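Local coordinates for protein uracil-DNA glycosylase (Sulfolobus tokodaii str. 7, PDB 4ZBY) that belongs to the uracil-DNA glycosylase superfamily and carries an iron/sulfur cluster and a bound uracil in one compact domain, at residues A[14-19]-A[103-108]; A[83-88]-A[107-112]. One frame throughout, in Å; residues are numbered along the deposited sequence. Where two conformers were deposited one is given.

Interaction 1 of 2, residues A[14-19]-A[103-108]; sequences CKKCKL and SPYLDR. With SF4 (iron/sulfur cluster), chain B.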
ATOM      1  N   CYS A  14       9.628  -3.408 -16.557  1.00 21.73           N
ATOM      2  CA  CYS A  14      10.490  -4.202 -15.679  1.00 22.82           C
ATOM      3  C   CYS A  14      10.454  -5.694 -15.937  1.00 25.82           C
ATOM      4  O   CYS A  14       9.385  -6.275 -16.106  1.00 24.63           O
ATOM      5  CB  CYS A  14      10.100  -3.954 -14.223  1.00 19.39           C
ATOM      6  SG  CYS A  14      11.227  -4.720 -13.059  1.00 23.23           S
ATOM      7  N   LYS A  15      11.626  -6.323 -15.941  1.00 25.70           N
ATOM      8  CA  LYS A  15      11.671  -7.777 -15.996  1.00 26.61           C
ATOM      9  C   LYS A  15      12.614  -8.328 -14.942  1.00 27.12           C
ATOM     10  O   LYS A  15      13.299  -9.321 -15.146  1.00 29.64           O
ATOM     11  CB  LYS A  15      12.070  -8.237 -17.397  1.00 28.56           C
ATOM     12  CG  LYS A  15      11.105  -7.699 -18.446  1.00 27.86           C
ATOM     13  CD  LYS A  15      11.460  -8.120 -19.853  1.00 33.12           C
ATOM     14  CE  LYS A  15      10.459  -7.537 -20.841  1.00 38.10           C
ATOM     15  NZ  LYS A  15      10.763  -7.958 -22.239  1.00 45.78           N
ATOM     16  N   LYS A  16      12.598  -7.704 -13.775  1.00 24.55           N
ATOM     17  CA  LYS A  16      13.541  -8.043 -12.716  1.00 28.12           C
ATOM     18  C   LYS A  16      13.115  -9.249 -11.882  1.00 31.81           C
ATOM     19  O   LYS A  16      13.920  -9.771 -11.131  1.00 35.99           O
ATOM     20  CB  LYS A  16      13.766  -6.835 -11.809  1.00 25.83           C
ATOM     21  CG  LYS A  16      14.585  -5.743 -12.468  1.00 29.40           C
ATOM     22  CD  LYS A  16      14.716  -4.570 -11.532  1.00 32.67           C
ATOM     23  CE  LYS A  16      15.852  -3.676 -11.967  1.00 40.65           C
ATOM     24  NZ  LYS A  16      15.885  -2.452 -11.126  1.00 44.40           N
ATOM     25  N   CYS A  17      11.867  -9.700 -12.000  1.00 27.53           N
ATOM     26  CA  CYS A  17      11.521 -11.002 -11.434  1.00 28.02           C
ATOM     27  C   CYS A  17      10.624 -11.768 -12.393  1.00 29.13           C
ATOM     28  O   CYS A  17      10.231 -11.243 -13.428  1.00 23.38           O
ATOM     29  CB  CYS A  17      10.855 -10.869 -10.064  1.00 27.96           C
ATOM     30  SG  CYS A  17       9.118 -10.443 -10.096  1.00 24.34           S
ATOM     31  N   LYS A  18      10.325 -13.027 -12.078  1.00 27.90           N
ATOM     32  CA  LYS A  18       9.621 -13.853 -13.047  1.00 25.15           C
ATOM     33  C   LYS A  18       8.163 -13.452 -13.276  1.00 23.87           C
ATOM     34  O   LYS A  18       7.510 -13.965 -14.187  1.00 27.24           O
ATOM     35  CB  LYS A  18       9.694 -15.330 -12.620  1.00 26.61           C
ATOM     36  CG  LYS A  18       9.033 -15.621 -11.293  1.00 29.81           C
ATOM     37  CD  LYS A  18       9.220 -17.087 -10.884  1.00 33.85           C
ATOM     38  CE  LYS A  18       8.599 -17.358  -9.526  1.00 34.09           C
ATOM     39  NZ  LYS A  18       9.178 -16.518  -8.425  1.00 35.31           N
ATOM     40  N   LEU A  19       7.646 -12.521 -12.487  1.00 23.20           N
ATOM     41  CA  LEU A  19       6.250 -12.137 -12.645  1.00 24.87           C
ATOM     42  C   LEU A  19       5.966 -11.405 -13.953  1.00 25.72           C
ATOM     43  O   LEU A  19       4.804 -11.350 -14.381  1.00 24.49           O
ATOM     44  CB  LEU A  19       5.789 -11.255 -11.481  1.00 22.66           C
ATOM     45  CG  LEU A  19       5.796 -11.950 -10.116  1.00 21.51           C
ATOM     46  CD1 LEU A  19       5.206 -11.101  -8.991  1.00 18.81           C
ATOM     47  CD2 LEU A  19       5.084 -13.309 -10.257  1.00 25.46           C
ATOM     48  N   SER A 103      10.568  -4.761  -4.161  1.00 19.60           N
ATOM     49  CA  SER A 103      10.416  -3.777  -3.097  1.00 20.34           C
ATOM     50  C   SER A 103      11.332  -2.534  -3.194  1.00 20.54           C
ATOM     51  O   SER A 103      10.954  -1.483  -2.681  1.00 20.59           O
ATOM     52  CB  SER A 103      10.585  -4.447  -1.728  1.00 22.05           C
ATOM     53  OG  SER A 103      11.856  -5.028  -1.566  1.00 23.03           O
ATOM     54  N   PRO A 104      12.496  -2.615  -3.880  1.00 20.82           N
ATOM     55  CA  PRO A 104      13.248  -1.355  -3.983  1.00 22.62           C
ATOM     56  C   PRO A 104      12.477  -0.233  -4.680  1.00 24.96           C
ATOM     57  O   PRO A 104      12.760   0.943  -4.412  1.00 22.32           O
ATOM     58  CB  PRO A 104      14.481  -1.750  -4.794  1.00 25.36           C
ATOM     59  CG  PRO A 104      14.717  -3.180  -4.409  1.00 26.95           C
ATOM     60  CD  PRO A 104      13.317  -3.763  -4.312  1.00 23.14           C
ATOM     61  N   TYR A 105      11.507  -0.577  -5.529  1.00 20.47           N
ATOM     62  CA  TYR A 105      10.651   0.443  -6.135  1.00 17.57           C
ATOM     63  C   TYR A 105       9.825   1.138  -5.072  1.00 17.08           C
ATOM     64  O   TYR A 105       9.720   2.357  -5.073  1.00 16.98           O
ATOM     65  CB  TYR A 105       9.706  -0.164  -7.178  1.00 17.91           C
ATOM     66  CG  TYR A 105      10.376  -0.661  -8.455  1.00 19.92           C
ATOM     67  CD1 TYR A 105      11.284   0.147  -9.131  1.00 20.77           C
ATOM     68  CD2 TYR A 105      10.075  -1.922  -8.986  1.00 20.08           C
ATOM     69  CE1 TYR A 105      11.868  -0.255 -10.317  1.00 22.89           C
ATOM     70  CE2 TYR A 105      10.656  -2.345 -10.174  1.00 21.23           C
ATOM     71  CZ  TYR A 105      11.560  -1.490 -10.833  1.00 22.00           C
ATOM     72  OH  TYR A 105      12.170  -1.874 -12.007  1.00 25.34           O
ATOM     73  N   LEU A 106       9.230   0.359  -4.171  1.00 18.80           N
ATOM     74  CA  LEU A 106       8.465   0.962  -3.069  1.00 16.44           C
ATOM     75  C   LEU A 106       9.353   1.848  -2.157  1.00 18.00           C
ATOM     76  O   LEU A 106       8.956   2.947  -1.780  1.00 18.62           O
ATOM     77  CB  LEU A 106       7.797  -0.137  -2.248  1.00 16.57           C
ATOM     78  CG  LEU A 106       7.017   0.328  -1.014  1.00 16.26           C
ATOM     79  CD1 LEU A 106       5.888   1.224  -1.441  1.00 18.27           C
ATOM     80  CD2 LEU A 106       6.485  -0.876  -0.240  1.00 18.04           C
ATOM     81  N   ASP A 107      10.531   1.343  -1.808  1.00 18.48           N
ATOM     82  CA  ASP A 107      11.525   2.106  -1.045  1.00 20.61           C
ATOM     83  C   ASP A 107      11.749   3.458  -1.713  1.00 20.75           C
ATOM     84  O   ASP A 107      11.780   4.498  -1.054  1.00 22.24           O
ATOM     85  CB  ASP A 107      12.867   1.385  -0.963  1.00 24.58           C
ATOM     86  CG  ASP A 107      12.811   0.096  -0.183  1.00 24.92           C
ATOM     87  OD1 ASP A 107      11.845  -0.129   0.569  1.00 22.60           O
ATOM     88  OD2 ASP A 107      13.762  -0.687  -0.316  1.00 26.59           O
ATOM     89  N   ARG A 108      11.918   3.429  -3.032  1.00 21.19           N
ATOM     90  CA  ARG A 108      12.200   4.653  -3.777  1.00 22.09           C
ATOM     91  C   ARG A 108      11.003   5.582  -3.781  1.00 20.52           C
ATOM     92  O   ARG A 108      11.160   6.813  -3.727  1.00 20.50           O
ATOM     93  CB  ARG A 108      12.622   4.317  -5.207  1.00 23.23           C
ATOM     94  CG  ARG A 108      14.000   3.672  -5.261  1.00 22.19           C
ATOM     95  CD  ARG A 108      14.312   3.070  -6.629  1.00 25.94           C
ATOM     96  NE  ARG A 108      14.202   4.036  -7.722  1.00 24.50           N
ATOM     97  CZ  ARG A 108      14.272   3.695  -9.003  1.00 25.76           C
ATOM     98  NH1 ARG A 108      14.444   2.418  -9.324  1.00 24.65           N
ATOM     99  NH2 ARG A 108      14.163   4.614  -9.956  1.00 25.86           N
TER
HETATM  100 FE1  SF4 B 201       8.848  -8.235 -10.676  1.00 23.05          FE
HETATM  101 FE2  SF4 B 201       9.558  -5.958 -11.870  1.00 22.47          FE
HETATM  102 FE3  SF4 B 201       6.966  -6.696 -11.840  1.00 20.70          FE
HETATM  103 FE4  SF4 B 201       8.153  -5.879  -9.599  1.00 21.04          FE
HETATM  104  S1  SF4 B 201       7.736  -4.620 -11.444  1.00 17.58           S
HETATM  105  S2  SF4 B 201       6.803  -7.661  -9.810  1.00 19.19           S
HETATM  106  S3  SF4 B 201      10.269  -6.692  -9.875  1.00 22.02           S
HETATM  107  S4  SF4 B 201       8.714  -7.807 -12.865  1.00 20.93           S
HETATM  108  O   HOH W   1      14.746  -0.870 -12.754  1.00 46.01           O

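Interaction 2 of 2, residues A[83-88]-A[107-112]; sequences VVKCRP and DRQIDI. With SF4 (iron/sulfur cluster), chain B.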
ATOM      1  N   VAL A  83       3.483  -3.547  -2.536  0.60 17.37           N
ATOM      2  CA  VAL A  83       4.868  -3.951  -2.326  0.60 17.87           C
ATOM      3  C   VAL A  83       5.407  -4.701  -3.560  0.60 17.43           C
ATOM      4  O   VAL A  83       6.591  -4.585  -3.894  0.60 16.71           O
ATOM      5  CB  VAL A  83       5.005  -4.801  -1.037  0.60 19.06           C
ATOM      6  CG1 VAL A  83       4.181  -6.072  -1.137  0.60 21.35           C
ATOM      7  CG2 VAL A  83       6.466  -5.115  -0.740  0.60 18.69           C
ATOM      8  N   VAL A  84       4.535  -5.440  -4.256  1.00 16.51           N
ATOM      9  CA  VAL A  84       4.893  -6.084  -5.504  1.00 15.13           C
ATOM     10  C   VAL A  84       3.998  -5.497  -6.590  1.00 16.58           C
ATOM     11  O   VAL A  84       2.805  -5.262  -6.358  1.00 17.32           O
ATOM     12  CB  VAL A  84       4.722  -7.616  -5.411  1.00 17.79           C
ATOM     13  CG1 VAL A  84       4.742  -8.275  -6.779  1.00 22.04           C
ATOM     14  CG2 VAL A  84       5.847  -8.175  -4.531  1.00 16.67           C
ATOM     15  N   LYS A  85       4.569  -5.240  -7.758  1.00 14.98           N
ATOM     16  CA  LYS A  85       3.837  -4.451  -8.735  1.00 15.25           C
ATOM     17  C   LYS A  85       3.330  -5.204  -9.978  1.00 15.91           C
ATOM     18  O   LYS A  85       2.709  -4.606 -10.876  1.00 19.38           O
ATOM     19  CB  LYS A  85       4.700  -3.241  -9.105  1.00 17.89           C
ATOM     20  CG  LYS A  85       4.822  -2.292  -7.883  1.00 21.75           C
ATOM     21  CD  LYS A  85       6.018  -1.389  -8.007  1.00 23.90           C
ATOM     22  CE  LYS A  85       5.837  -0.129  -7.192  1.00 18.70           C
ATOM     23  NZ  LYS A  85       5.722  -0.337  -5.713  1.00 16.53           N
ATOM     24  N   CYS A  86       3.519  -6.523 -10.006  1.00 15.09           N
ATOM     25  CA  CYS A  86       2.894  -7.357 -11.027  1.00 19.13           C
ATOM     26  C   CYS A  86       2.039  -8.432 -10.380  1.00 17.86           C
ATOM     27  O   CYS A  86       2.313  -8.856  -9.272  1.00 19.88           O
ATOM     28  CB  CYS A  86       3.933  -8.013 -11.924  1.00 18.60           C
ATOM     29  SG  CYS A  86       4.862  -6.735 -12.827  1.00 21.21           S
ATOM     30  N   ARG A  87       0.982  -8.821 -11.082  1.00 19.13           N
ATOM     31  CA  ARG A  87       0.055  -9.867 -10.606  1.00 19.04           C
ATOM     32  C   ARG A  87       0.690 -11.248 -10.567  1.00 21.15           C
ATOM     33  O   ARG A  87       1.084 -11.780 -11.591  1.00 19.15           O
ATOM     34  CB  ARG A  87      -1.178  -9.917 -11.512  1.00 20.22           C
ATOM     35  CG  ARG A  87      -2.268 -10.877 -11.054  1.00 21.99           C
ATOM     36  CD  ARG A  87      -3.200 -11.216 -12.205  1.00 28.83           C
ATOM     37  NE  ARG A  87      -4.374 -11.944 -11.738  1.00 40.19           N
ATOM     38  CZ  ARG A  87      -5.289 -12.484 -12.538  1.00 45.62           C
ATOM     39  NH1 ARG A  87      -6.324 -13.124 -12.018  1.00 50.26           N
ATOM     40  NH2 ARG A  87      -5.173 -12.380 -13.856  1.00 46.56           N
ATOM     41  N   PRO A  88       0.755 -11.855  -9.381  1.00 20.51           N
ATOM     42  CA  PRO A  88       1.256 -13.228  -9.360  1.00 23.67           C
ATOM     43  C   PRO A  88       0.248 -14.146 -10.017  1.00 24.35           C
ATOM     44  O   PRO A  88      -0.946 -13.867  -9.966  1.00 23.24           O
ATOM     45  CB  PRO A  88       1.410 -13.529  -7.865  1.00 23.24           C
ATOM     46  CG  PRO A  88       1.557 -12.166  -7.222  1.00 19.95           C
ATOM     47  CD  PRO A  88       0.656 -11.264  -8.035  1.00 17.75           C
ATOM     48  N   ASP A 107      10.531   1.343  -1.808  1.00 18.48           N
ATOM     49  CA  ASP A 107      11.525   2.106  -1.045  1.00 20.61           C
ATOM     50  C   ASP A 107      11.749   3.458  -1.713  1.00 20.75           C
ATOM     51  O   ASP A 107      11.780   4.498  -1.054  1.00 22.24           O
ATOM     52  CB  ASP A 107      12.867   1.385  -0.963  1.00 24.58           C
ATOM     53  CG  ASP A 107      12.811   0.096  -0.183  1.00 24.92           C
ATOM     54  OD1 ASP A 107      11.845  -0.129   0.569  1.00 22.60           O
ATOM     55  OD2 ASP A 107      13.762  -0.687  -0.316  1.00 26.59           O
ATOM     56  N   ARG A 108      11.918   3.429  -3.032  1.00 21.19           N
ATOM     57  CA  ARG A 108      12.200   4.653  -3.777  1.00 22.09           C
ATOM     58  C   ARG A 108      11.003   5.582  -3.781  1.00 20.52           C
ATOM     59  O   ARG A 108      11.160   6.813  -3.727  1.00 20.50           O
ATOM     60  CB  ARG A 108      12.622   4.317  -5.207  1.00 23.23           C
ATOM     61  CG  ARG A 108      14.000   3.672  -5.261  1.00 22.19           C
ATOM     62  CD  ARG A 108      14.312   3.070  -6.629  1.00 25.94           C
ATOM     63  NE  ARG A 108      14.202   4.036  -7.722  1.00 24.50           N
ATOM     64  CZ  ARG A 108      14.272   3.695  -9.003  1.00 25.76           C
ATOM     65  NH1 ARG A 108      14.444   2.418  -9.324  1.00 24.65           N
ATOM     66  NH2 ARG A 108      14.163   4.614  -9.956  1.00 25.86           N
ATOM     67  N   GLN A 109       9.806   5.004  -3.821  1.00 18.10           N
ATOM     68  CA  GLN A 109       8.585   5.805  -3.841  1.00 15.93           C
ATOM     69  C   GLN A 109       8.393   6.485  -2.486  1.00 18.88           C
ATOM     70  O   GLN A 109       8.035   7.684  -2.409  1.00 17.81           O
ATOM     71  CB  GLN A 109       7.359   4.940  -4.216  1.00 15.10           C
ATOM     72  CG  GLN A 109       7.403   4.492  -5.655  1.00 14.05           C
ATOM     73  CD  GLN A 109       6.325   3.472  -5.997  1.00 17.49           C
ATOM     74  OE1 GLN A 109       6.068   2.557  -5.214  1.00 17.80           O
ATOM     75  NE2 GLN A 109       5.672   3.642  -7.152  1.00 15.29           N
ATOM     76  N   ILE A 110       8.622   5.725  -1.420  1.00 16.93           N
ATOM     77  CA  ILE A 110       8.571   6.300  -0.078  1.00 16.56           C
ATOM     78  C   ILE A 110       9.620   7.403   0.089  1.00 18.59           C
ATOM     79  O   ILE A 110       9.320   8.458   0.658  1.00 20.00           O
ATOM     80  CB  ILE A 110       8.762   5.219   1.000  1.00 18.66           C
ATOM     81  CG1 ILE A 110       7.623   4.215   0.951  1.00 18.37           C
ATOM     82  CG2 ILE A 110       8.868   5.853   2.402  1.00 23.81           C
ATOM     83  CD1 ILE A 110       7.883   2.994   1.815  1.00 19.21           C
ATOM     84  N   ASP A 111      10.830   7.175  -0.424  1.00 19.48           N
ATOM     85  CA  ASP A 111      11.919   8.151  -0.312  1.00 22.85           C
ATOM     86  C   ASP A 111      11.550   9.493  -0.896  1.00 22.93           C
ATOM     87  O   ASP A 111      11.977  10.551  -0.395  1.00 25.62           O
ATOM     88  CB  ASP A 111      13.176   7.637  -1.025  1.00 26.52           C
ATOM     89  CG  ASP A 111      13.946   6.667  -0.191  1.00 37.55           C
ATOM     90  OD1 ASP A 111      13.524   6.458   0.959  1.00 37.78           O
ATOM     91  OD2 ASP A 111      14.978   6.127  -0.668  1.00 41.78           O
ATOM     92  N   ILE A 112      10.760   9.451  -1.964  1.00 19.84           N
ATOM     93  CA  ILE A 112      10.386  10.654  -2.674  1.00 22.44           C
ATOM     94  C   ILE A 112       9.163  11.296  -2.034  1.00 20.89           C
ATOM     95  O   ILE A 112       9.162  12.500  -1.775  1.00 22.22           O
ATOM     96  CB  ILE A 112      10.101  10.364  -4.156  1.00 22.36           C
ATOM     97  CG1 ILE A 112      11.413  10.137  -4.925  1.00 24.78           C
ATOM     98  CG2 ILE A 112       9.298  11.492  -4.788  1.00 24.64           C
ATOM     99  CD1 ILE A 112      11.226   9.292  -6.175  1.00 23.70           C
TER
HETATM  100 FE1  SF4 B 201       8.848  -8.235 -10.676  1.00 23.05          FE
HETATM  101 FE2  SF4 B 201       9.558  -5.958 -11.870  1.00 22.47          FE
HETATM  102 FE3  SF4 B 201       6.966  -6.696 -11.840  1.00 20.70          FE
HETATM  103 FE4  SF4 B 201       8.153  -5.879  -9.599  1.00 21.04          FE
HETATM  104  S1  SF4 B 201       7.736  -4.620 -11.444  1.00 17.58           S
HETATM  105  S2  SF4 B 201       6.803  -7.661  -9.810  1.00 19.19           S
HETATM  106  S3  SF4 B 201      10.269  -6.692  -9.875  1.00 22.02           S
HETATM  107  S4  SF4 B 201       8.714  -7.807 -12.865  1.00 20.93           S

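Interaction 1 of 2, residues A[14-19]-A[103-108]
C14 meets Y105 through its sulfur, which lies in the plane of the phenol ring at the hydroxyl end of its edge: SG is 3.2 Å from Y105 OH and 5.0 Å from the ring centroid, 89° off the normal. This is a Cys sulfur-aromatic contact of the edge type. The same SG binds the FE2 iron of the cluster at 2.4 Å, and its torsion, anti to the backbone N (chi1 -173°), lets it face both cluster and ring. Next along the loop, K16 returns its backbone N-H to C14 SG, 3.4 Å away with an N-H...S angle of 154°. The K16 side chain then runs out nearly straight and crosses the Y105 hydroxyl obliquely, CD 3.7 Å from OH. Its ammonium does not bond to Y105 directly; one water accepts from K16 NZ and also pairs with Y105 OH. C17 SG holds the FE1 iron, and the N-H of L19 points at that sulfur, 3.5 Å from it. L19 lays CD1 against the inorganic S2. From helix 96-113, Y105 brings CE2 to 3.9 Å from S1 of the cluster, while its side chain also packs on E10 and V11 of helix 4-12. N-H groups directed at both cysteine sulfurs would be expected to stabilise their thiolate charge, as is common in iron-sulfur proteins.

Interaction 2 of 2, residues A[83-88]-A[107-112]
A single buried hydrogen bond between two long side chains, K85 to Q109, ties the cluster-binding loop after strand 79-82 to helix 96-113. The two chains meet head-on, Q109 stretching out from the helix, whereas K85 runs almost straight from the loop and bends only at its last torsion (chi4 63°), which turns NZ onto the amide oxygen. NZ lies 3.0 Å from Q109 OE1; the C=O...N angle is 130° and the donor stands 34° out of the carbonyl plane, so the ammonium approaches the oxygen obliquely to the amide plane. Behind it, K85 CE lies 3.3 Å from the same OE1. The ammonium also donates to the carbonyl oxygen of N82 and to T81 OG1 at the end of the strand, and Q109 NE2 bonds to P28 O, which fixes which way round the amide is turned. Along the loop, the residues flanking K85 turn to the cluster: C86 SG binds the FE3 iron at 2.3 Å, and V84 CG1 packs 3.7 Å from the inorganic S2. The base of K85 itself touches the cluster, with CB 4.1 Å from S1. A lysine charge buried here is thus shared among three oxygens, none from a carboxylate among these bonds, and with the cluster nearby it would probably add positive potential to that side of the iron-sulfur site.

Overall arrangement
Both interactions end on helix 96-113, share D107 and R108, and have centres about 7 Å apart, each touching the same cluster. Interaction 1 supplies two of its cysteine ligands, and interaction 2 a third; C102, on the same helix, also lines the cluster pocket. The loops meet directly where L19 CD1 packs 3.6 Å from V84 CG1. Y105 CB lies 3.9 Å from K85 CE, so the tyrosine's base packs on the far end of the lysine chain, while Y105 CE2 and K85 CB both approach the cluster's S1. The uracil is about 9 Å from the side chain of K85 and about 14 Å from that of Y105. N82, which lines the uracil pocket, directly precedes 83-88 and its carbonyl accepts from K85, so a short path of contacts runs between the two sites.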